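Side-chain contacts in alcohol dehydrogenase (Aeropyrum pernix, PDB 1H2B), which binds zinc and NAD and, as a member of the zinc-containing alcohol dehydrogenase family, probably catalyses the NAD-dependent oxidation of alcohols: residues L166-I171 with L352-L357; T213-D218 with E248-R253. All coordinates share one frame; numbering follows the deposited sequence.

Interaction 1. Residues L166-I171 with L352-L357; sequences LADAGI and LGRAVL. With ZN (zinc ion), chain J; OCA (octanoic acid (caprylic acid)), chain H; NAJ (nicotinamide-adenine-dinucleotide (acidic form)), chain I.
At the zinc site, beside the cofactor's pyrophosphate, the start of helix 166-181 meets strand 354-358 through Ala169 and Arg354. The methyl of Ala169 lies over one face of the guanidinium, 3.4 Å above its plane and offset toward the rim, with CB 3.5 Å from Arg354 NH2. The cofactor phosphate oxygen O1N approaches the same group at its edge, in plane, and Arg354 NH1 donates to O1N at 2.7 Å with a fairly straight N-H...O angle of 159°. Glu80 forms a salt bridge with Arg354 NE, so the flat group is gripped from two directions and its rotation is largely fixed. In the same way as other zinc-dependent alcohol dehydrogenases, the protein sets metal and cofactor side by side in a cleft: Asp168 OD1 binds zinc at 2.0 Å, with Cys54, His79 and octanoic acid O1 as the other ligands. With CG anti to the backbone N (chi1 -175°), the carboxylate swings toward the metal, bringing OD2 within 2.6 Å of octanoic acid O2. Arg354 NH2 lies 4.0 Å from Asp168 OD1, an oxygen already committed to the zinc, so any attraction between them is probably slight.

Interaction 2. Residues T213-D218 with E248-R253; sequences TVIALD and ELTRGR. With NAJ (nicotinamide-adenine-dinucleotide (acidic form)), chain I.
Ile215, midway along strand 213-218, contributes about half of the surface buried here: at the end of helix 242-249 its branch methyl CG2 meets Leu249 and its terminal methyl CD1 meets Thr250. Ile215 CG2 comes to 3.9 Å from Leu249 CD1, and the side chains run alongside each other in opposite directions. Leu249 uses just this one branch, whose methyl also lies 4.2 Å from Ile215 CD1. At the far end of the isoleucine, CD1 reaches 4.1 Å from Thr250 CG2, the side chains lying aslant. Placing CG1 beside the backbone N (chi1 -57°) leaves Ile215 able to present both methyls to the helix end. Thr250 turns its methyl to the isoleucine while OG1 bonds to the carbonyl O of Val246, one turn back. The helix then closes in a Schellman motif, with Arg251 at positive phi as the C-prime residue. The strand belongs to the six-stranded parallel sheet of a Rossmann fold, and ends at Asp218, whose carboxylate receives both adenosine ribose hydroxyls: O3B donates to OD1 at 2.8 Å and O2B to OD2 at 2.6 Å. Replacing this aspartate by an alanine would probably leave both ribose hydroxyls without their acceptors and the backbone N of Val195 without the OD1 it bonds. Such an acid at the end of the second Rossmann strand is the classic mark of NAD over NADP.

Interactions 1 and 2 show how distant pieces of one chain can serve a single cofactor. Their centres are 26 Å apart, their nearest atoms about 8 Å, and they do not touch; the dinucleotide spans the distance, held at its pyrophosphate by interaction 1 and at its adenosine ribose by interaction 2. Along the chain, interaction 2 is nested between the two segments of interaction 1: helix 166-181 comes first, then strand 213-218 in the parallel Rossmann sheet and the end of helix 242-249, and last strand 354-358, in the mixed sheet that also contains strand 44-52. The zinc site of interaction 1 lies by the nicotinamide end of the bound NAD, and Asp218 of interaction 2 at the adenosine ribose.

Interaction 1. Residues L166-I171 with L352-L357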
loop_
_atom_site.group_PDB
_atom_site.type_symbol
_atom_site.label_atom_id
_atom_site.label_comp_id
_atom_site.label_asym_id
_atom_site.label_seq_id
_atom_site.Cartn_x
_atom_site.Cartn_y
_atom_site.Cartn_z
ATOM N N LEU B 166 -5.207 -20.991 -17.882
ATOM C CA LEU B 166 -5.045 -20.263 -16.606
ATOM C C LEU B 166 -3.588 -20.350 -16.107
ATOM O O LEU B 166 -3.121 -19.469 -15.355
ATOM C CB LEU B 166 -6.004 -20.830 -15.502
ATOM C CG LEU B 166 -7.468 -20.778 -15.933
ATOM C CD1 LEU B 166 -8.231 -21.442 -14.807
ATOM C CD2 LEU B 166 -7.975 -19.309 -16.073
ATOM N N ALA B 167 -2.853 -21.396 -16.532
ATOM C CA ALA B 167 -1.501 -21.656 -16.034
ATOM C C ALA B 167 -0.452 -20.659 -16.514
ATOM O O ALA B 167 0.595 -20.529 -15.902
ATOM C CB ALA B 167 -1.050 -23.063 -16.451
ATOM N N ASP B 168 -0.767 -19.898 -17.567
ATOM C CA ASP B 168 0.195 -18.902 -18.028
ATOM C C ASP B 168 -0.541 -17.640 -18.517
ATOM O O ASP B 168 -0.372 -16.553 -17.964
ATOM C CB ASP B 168 1.028 -19.483 -19.155
ATOM C CG ASP B 168 2.117 -18.571 -19.588
ATOM O OD1 ASP B 168 2.052 -18.165 -20.785
ATOM O OD2 ASP B 168 3.043 -18.203 -18.832
ATOM N N ALA B 169 -1.382 -17.788 -19.531
ATOM C CA ALA B 169 -2.201 -16.642 -19.965
ATOM C C ALA B 169 -3.021 -16.069 -18.816
ATOM O O ALA B 169 -3.005 -14.834 -18.587
ATOM C CB ALA B 169 -3.155 -17.027 -21.102
ATOM N N GLY B 170 -3.703 -16.947 -18.065
ATOM C CA GLY B 170 -4.568 -16.465 -16.993
ATOM C C GLY B 170 -3.798 -15.837 -15.845
ATOM O O GLY B 170 -4.147 -14.725 -15.424
ATOM N N ILE B 171 -2.786 -16.545 -15.340
ATOM C CA ILE B 171 -2.059 -16.051 -14.156
ATOM C C ILE B 171 -1.382 -14.696 -14.520
ATOM O O ILE B 171 -1.370 -13.782 -13.688
ATOM C CB ILE B 171 -1.080 -17.113 -13.613
ATOM C CG1 ILE B 171 -0.431 -16.608 -12.319
ATOM C CG2 ILE B 171 -0.001 -17.492 -14.678
ATOM C CD1 ILE B 171 0.694 -17.506 -11.792
ATOM N N LEU B 352 -9.105 -17.319 -32.066
ATOM C CA LEU B 352 -10.012 -16.640 -31.162
ATOM C C LEU B 352 -9.803 -17.183 -29.734
ATOM O O LEU B 352 -10.134 -18.349 -29.416
ATOM C CB LEU B 352 -11.485 -16.803 -31.596
ATOM C CG LEU B 352 -12.471 -15.934 -30.793
ATOM C CD1 LEU B 352 -12.440 -14.508 -31.272
ATOM C CD2 LEU B 352 -13.890 -16.464 -30.967
ATOM N N GLY B 353 -9.270 -16.324 -28.866
ATOM C CA GLY B 353 -8.935 -16.753 -27.502
ATOM C C GLY B 353 -7.601 -17.490 -27.474
ATOM O O GLY B 353 -6.607 -16.980 -27.949
ATOM N N ARG B 354 -7.619 -18.719 -26.970
ATOM C CA ARG B 354 -6.416 -19.501 -26.729
ATOM C C ARG B 354 -6.536 -20.871 -27.339
ATOM O O ARG B 354 -7.485 -21.577 -27.060
ATOM C CB ARG B 354 -6.262 -19.643 -25.211
ATOM C CG ARG B 354 -4.944 -20.198 -24.741
ATOM C CD ARG B 354 -3.770 -19.455 -25.276
ATOM N NE ARG B 354 -2.709 -19.236 -24.320
ATOM C CZ ARG B 354 -1.851 -18.229 -24.433
ATOM N NH1 ARG B 354 -1.968 -17.343 -25.431
ATOM N NH2 ARG B 354 -0.883 -18.106 -23.542
ATOM N N ALA B 355 -5.516 -21.249 -28.100
ATOM C CA ALA B 355 -5.438 -22.604 -28.621
ATOM C C ALA B 355 -4.859 -23.506 -27.542
ATOM O O ALA B 355 -3.890 -23.136 -26.860
ATOM C CB ALA B 355 -4.601 -22.625 -29.860
ATOM N N VAL B 356 -5.438 -24.703 -27.387
ATOM C CA VAL B 356 -4.949 -25.673 -26.375
ATOM C C VAL B 356 -4.803 -27.010 -27.118
ATOM O O VAL B 356 -5.723 -27.387 -27.871
ATOM C CB VAL B 356 -5.947 -25.810 -25.248
ATOM C CG1 VAL B 356 -5.518 -26.861 -24.253
ATOM C CG2 VAL B 356 -6.092 -24.475 -24.497
ATOM N N LEU B 357 -3.656 -27.660 -26.946
ATOM C CA LEU B 357 -3.340 -28.968 -27.588
ATOM C C LEU B 357 -3.610 -30.107 -26.642
ATOM O O LEU B 357 -3.314 -30.023 -25.459
ATOM C CB LEU B 357 -1.895 -29.044 -28.090
ATOM C CG LEU B 357 -1.494 -27.826 -28.924
ATOM C CD1 LEU B 357 -0.056 -28.030 -29.383
ATOM C CD2 LEU B 357 -2.455 -27.519 -30.106
HETATM ZN ZN ZN J . 3.381 -17.831 -22.310
HETATM C C1 OCA H . 5.561 -16.574 -20.819
HETATM C C2 OCA H . 6.807 -15.677 -20.787
HETATM C C3 OCA H . 7.609 -15.898 -19.493
HETATM C C4 OCA H . 9.031 -15.362 -19.523
HETATM C C5 OCA H . 9.763 -15.806 -18.258
HETATM C C6 OCA H . 11.116 -15.112 -18.124
HETATM C C7 OCA H . 11.844 -15.437 -16.825
HETATM C C8 OCA H . 13.172 -14.701 -16.800
HETATM O O1 OCA H . 4.876 -16.669 -21.875
HETATM O O2 OCA H . 5.202 -17.186 -19.792
HETATM P PA NAJ I . -2.095 -13.385 -28.847
HETATM O O1A NAJ I . -1.427 -13.545 -30.185
HETATM O O2A NAJ I . -3.165 -14.400 -28.412
HETATM O O5B NAJ I . -2.880 -12.000 -28.730
HETATM C C5B NAJ I . -2.365 -10.776 -29.273
HETATM C C4B NAJ I . -3.604 -9.938 -29.538
HETATM O O4B NAJ I . -3.145 -8.616 -29.889
HETATM C C3B NAJ I . -4.489 -10.480 -30.660
HETATM O O3B NAJ I . -5.872 -10.531 -30.272
HETATM C C2B NAJ I . -4.194 -9.437 -31.729
HETATM O O2B NAJ I . -5.231 -9.301 -32.714
HETATM C C1B NAJ I . -3.982 -8.141 -30.935
HETATM N N9A NAJ I . -3.250 -7.093 -31.645
HETATM C C8A NAJ I . -2.230 -7.183 -32.602
HETATM N N7A NAJ I . -1.832 -5.930 -32.952
HETATM C C5A NAJ I . -2.588 -5.044 -32.240
HETATM C C6A NAJ I . -2.633 -3.673 -32.183
HETATM N N6A NAJ I . -1.865 -2.885 -32.948
HETATM N N1A NAJ I . -3.486 -3.083 -31.287
HETATM C C2A NAJ I . -4.351 -3.819 -30.497
HETATM N N3A NAJ I . -4.317 -5.167 -30.581
HETATM C C4A NAJ I . -3.452 -5.765 -31.443
HETATM O O3 NAJ I . -0.919 -13.297 -27.781
HETATM P PN NAJ I . -0.888 -13.808 -26.250
HETATM O O1N NAJ I . -0.474 -15.205 -26.193
HETATM O O2N NAJ I . -2.124 -13.379 -25.567
HETATM O O5D NAJ I . 0.392 -12.985 -25.736
HETATM C C5D NAJ I . 0.282 -11.566 -25.652
HETATM C C4D NAJ I . 1.662 -10.972 -25.422
HETATM O O4D NAJ I . 2.046 -11.261 -24.066
HETATM C C3D NAJ I . 2.760 -11.591 -26.286
HETATM O O3D NAJ I . 3.790 -10.603 -26.474
HETATM C C2D NAJ I . 3.301 -12.719 -25.396
HETATM O O2D NAJ I . 4.595 -13.158 -25.703
HETATM C C1D NAJ I . 3.260 -11.972 -24.050
HETATM N N1N NAJ I . 3.345 -12.754 -22.816
HETATM C C2N NAJ I . 3.851 -12.103 -21.730
HETATM C C3N NAJ I . 3.906 -12.750 -20.507
HETATM C C7N NAJ I . 4.519 -12.051 -19.338
HETATM O O7N NAJ I . 4.607 -12.791 -18.219
HETATM N N7N NAJ I . 4.901 -10.771 -19.310
HETATM C C4N NAJ I . 3.420 -14.087 -20.328
HETATM C C5N NAJ I . 2.746 -14.633 -21.457
HETATM C C6N NAJ I . 2.746 -13.987 -22.679
#

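Interaction 2. Residues T213-D218 with E248-R253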
loop_
_atom_site.group_PDB
_atom_site.type_symbol
_atom_site.label_atom_id
_atom_site.label_comp_id
_atom_site.label_asym_id
_atom_site.label_seq_id
_atom_site.Cartn_x
_atom_site.Cartn_y
_atom_site.Cartn_z
ATOM N N THR B 213 -14.290 1.464 -15.814
ATOM C CA THR B 213 -14.870 1.410 -17.173
ATOM C C THR B 213 -13.802 0.805 -18.086
ATOM O O THR B 213 -12.700 1.353 -18.166
ATOM C CB THR B 213 -15.253 2.819 -17.624
ATOM O OG1 THR B 213 -16.298 3.302 -16.745
ATOM C CG2 THR B 213 -15.885 2.783 -18.992
ATOM N N VAL B 214 -14.164 -0.267 -18.787
ATOM C CA VAL B 214 -13.197 -1.066 -19.543
ATOM C C VAL B 214 -13.294 -0.727 -21.030
ATOM O O VAL B 214 -14.361 -0.876 -21.650
ATOM C CB VAL B 214 -13.445 -2.551 -19.338
ATOM C CG1 VAL B 214 -12.477 -3.366 -20.196
ATOM C CG2 VAL B 214 -13.281 -2.893 -17.845
ATOM N N ILE B 215 -12.194 -0.246 -21.612
ATOM C CA ILE B 215 -12.131 0.034 -23.066
ATOM C C ILE B 215 -11.173 -1.023 -23.668
ATOM O O ILE B 215 -9.976 -1.069 -23.272
ATOM C CB ILE B 215 -11.567 1.440 -23.348
ATOM C CG1 ILE B 215 -12.416 2.535 -22.634
ATOM C CG2 ILE B 215 -11.496 1.695 -24.886
ATOM C CD1 ILE B 215 -11.744 3.906 -22.622
ATOM N N ALA B 216 -11.654 -1.883 -24.564
ATOM C CA ALA B 216 -10.782 -2.960 -25.103
ATOM C C ALA B 216 -10.391 -2.585 -26.520
ATOM O O ALA B 216 -11.270 -2.160 -27.326
ATOM C CB ALA B 216 -11.489 -4.305 -25.112
ATOM N N LEU B 217 -9.107 -2.771 -26.853
ATOM C CA LEU B 217 -8.587 -2.465 -28.194
ATOM C C LEU B 217 -8.107 -3.718 -28.876
ATOM O O LEU B 217 -7.456 -4.572 -28.267
ATOM C CB LEU B 217 -7.372 -1.531 -28.065
ATOM C CG LEU B 217 -7.741 -0.034 -27.995
ATOM C CD1 LEU B 217 -8.555 0.285 -26.769
ATOM C CD2 LEU B 217 -6.482 0.840 -27.978
ATOM N N ASP B 218 -8.433 -3.835 -30.167
ATOM C CA ASP B 218 -7.837 -4.894 -30.992
ATOM C C ASP B 218 -7.936 -4.453 -32.416
ATOM O O ASP B 218 -8.365 -3.353 -32.686
ATOM C CB ASP B 218 -8.532 -6.243 -30.751
ATOM C CG ASP B 218 -7.618 -7.405 -30.983
ATOM O OD1 ASP B 218 -7.185 -8.079 -30.014
ATOM O OD2 ASP B 218 -7.210 -7.707 -32.152
ATOM N N GLU B 248 -11.283 10.691 -27.228
ATOM C CA GLU B 248 -12.724 11.014 -27.308
ATOM C C GLU B 248 -13.570 10.292 -26.248
ATOM O O GLU B 248 -14.425 10.914 -25.623
ATOM C CB GLU B 248 -13.236 10.767 -28.734
ATOM C CG GLU B 248 -12.725 11.797 -29.741
ATOM C CD GLU B 248 -13.133 11.492 -31.187
ATOM O OE1 GLU B 248 -14.077 10.685 -31.391
ATOM O OE2 GLU B 248 -12.511 12.054 -32.129
ATOM N N LEU B 249 -13.321 9.002 -26.009
ATOM C CA LEU B 249 -14.079 8.266 -25.005
ATOM C C LEU B 249 -13.900 8.822 -23.602
ATOM O O LEU B 249 -14.799 8.718 -22.753
ATOM C CB LEU B 249 -13.692 6.792 -24.978
ATOM C CG LEU B 249 -14.206 6.011 -26.189
ATOM C CD1 LEU B 249 -13.526 4.696 -26.288
ATOM C CD2 LEU B 249 -15.722 5.796 -26.025
ATOM N N THR B 250 -12.723 9.395 -23.356
ATOM C CA THR B 250 -12.404 9.841 -22.019
ATOM C C THR B 250 -12.459 11.335 -21.901
ATOM O O THR B 250 -11.944 11.889 -20.921
ATOM C CB THR B 250 -11.001 9.338 -21.608
ATOM O OG1 THR B 250 -10.042 9.816 -22.562
ATOM C CG2 THR B 250 -10.907 7.814 -21.624
ATOM N N ARG B 251 -13.047 12.005 -22.899
ATOM C CA ARG B 251 -13.223 13.459 -22.895
ATOM C C ARG B 251 -11.889 14.193 -22.697
ATOM O O ARG B 251 -11.807 15.234 -22.018
ATOM C CB ARG B 251 -14.279 13.895 -21.858
ATOM C CG ARG B 251 -15.661 13.352 -22.149
ATOM C CD ARG B 251 -16.708 13.720 -21.096
ATOM N NE ARG B 251 -18.045 13.817 -21.686
ATOM C CZ ARG B 251 -18.914 12.807 -21.779
ATOM N NH1 ARG B 251 -18.603 11.595 -21.320
ATOM N NH2 ARG B 251 -20.102 13.015 -22.338
ATOM N N GLY B 252 -10.846 13.605 -23.286
ATOM C CA GLY B 252 -9.512 14.177 -23.375
ATOM C C GLY B 252 -8.663 13.930 -22.146
ATOM O O GLY B 252 -7.530 14.444 -22.067
ATOM N N ARG B 253 -9.198 13.184 -21.188
ATOM C CA ARG B 253 -8.473 12.930 -19.961
ATOM C C ARG B 253 -7.505 11.735 -20.080
ATOM O O ARG B 253 -6.614 11.599 -19.228
ATOM C CB ARG B 253 -9.457 12.672 -18.845
ATOM C CG ARG B 253 -10.353 13.906 -18.611
ATOM C CD ARG B 253 -10.935 14.021 -17.223
ATOM N NE ARG B 253 -10.030 14.757 -16.345
ATOM C CZ ARG B 253 -9.511 14.279 -15.214
ATOM N NH1 ARG B 253 -9.811 13.050 -14.795
ATOM N NH2 ARG B 253 -8.689 15.038 -14.500
HETATM P PA NAJ I . -2.095 -13.385 -28.847
HETATM O O1A NAJ I . -1.427 -13.545 -30.185
HETATM O O2A NAJ I . -3.165 -14.400 -28.412
HETATM O O5B NAJ I . -2.880 -12.000 -28.730
HETATM C C5B NAJ I . -2.365 -10.776 -29.273
HETATM C C4B NAJ I . -3.604 -9.938 -29.538
HETATM O O4B NAJ I . -3.145 -8.616 -29.889
HETATM C C3B NAJ I . -4.489 -10.480 -30.660
HETATM O O3B NAJ I . -5.872 -10.531 -30.272
HETATM C C2B NAJ I . -4.194 -9.437 -31.729
HETATM O O2B NAJ I . -5.231 -9.301 -32.714
HETATM C C1B NAJ I . -3.982 -8.141 -30.935
HETATM N N9A NAJ I . -3.250 -7.093 -31.645
HETATM C C8A NAJ I . -2.230 -7.183 -32.602
HETATM N N7A NAJ I . -1.832 -5.930 -32.952
HETATM C C5A NAJ I . -2.588 -5.044 -32.240
HETATM C C6A NAJ I . -2.633 -3.673 -32.183
HETATM N N6A NAJ I . -1.865 -2.885 -32.948
HETATM N N1A NAJ I . -3.486 -3.083 -31.287
HETATM C C2A NAJ I . -4.351 -3.819 -30.497
HETATM N N3A NAJ I . -4.317 -5.167 -30.581
HETATM C C4A NAJ I . -3.452 -5.765 -31.443
HETATM O O3 NAJ I . -0.919 -13.297 -27.781
HETATM P PN NAJ I . -0.888 -13.808 -26.250
HETATM O O1N NAJ I . -0.474 -15.205 -26.193
HETATM O O2N NAJ I . -2.124 -13.379 -25.567
HETATM O O5D NAJ I . 0.392 -12.985 -25.736
HETATM C C5D NAJ I . 0.282 -11.566 -25.652
HETATM C C4D NAJ I . 1.662 -10.972 -25.422
HETATM O O4D NAJ I . 2.046 -11.261 -24.066
HETATM C C3D NAJ I . 2.760 -11.591 -26.286
HETATM O O3D NAJ I . 3.790 -10.603 -26.474
HETATM C C2D NAJ I . 3.301 -12.719 -25.396
HETATM O O2D NAJ I . 4.595 -13.158 -25.703
HETATM C C1D NAJ I . 3.260 -11.972 -24.050
HETATM N N1N NAJ I . 3.345 -12.754 -22.816
HETATM C C2N NAJ I . 3.851 -12.103 -21.730
HETATM C C3N NAJ I . 3.906 -12.750 -20.507
HETATM C C7N NAJ I . 4.519 -12.051 -19.338
HETATM O O7N NAJ I . 4.607 -12.791 -18.219
HETATM N N7N NAJ I . 4.901 -10.771 -19.310
HETATM C C4N NAJ I . 3.420 -14.087 -20.328
HETATM C C5N NAJ I . 2.746 -14.633 -21.457
HETATM C C6N NAJ I . 2.746 -13.987 -22.679
#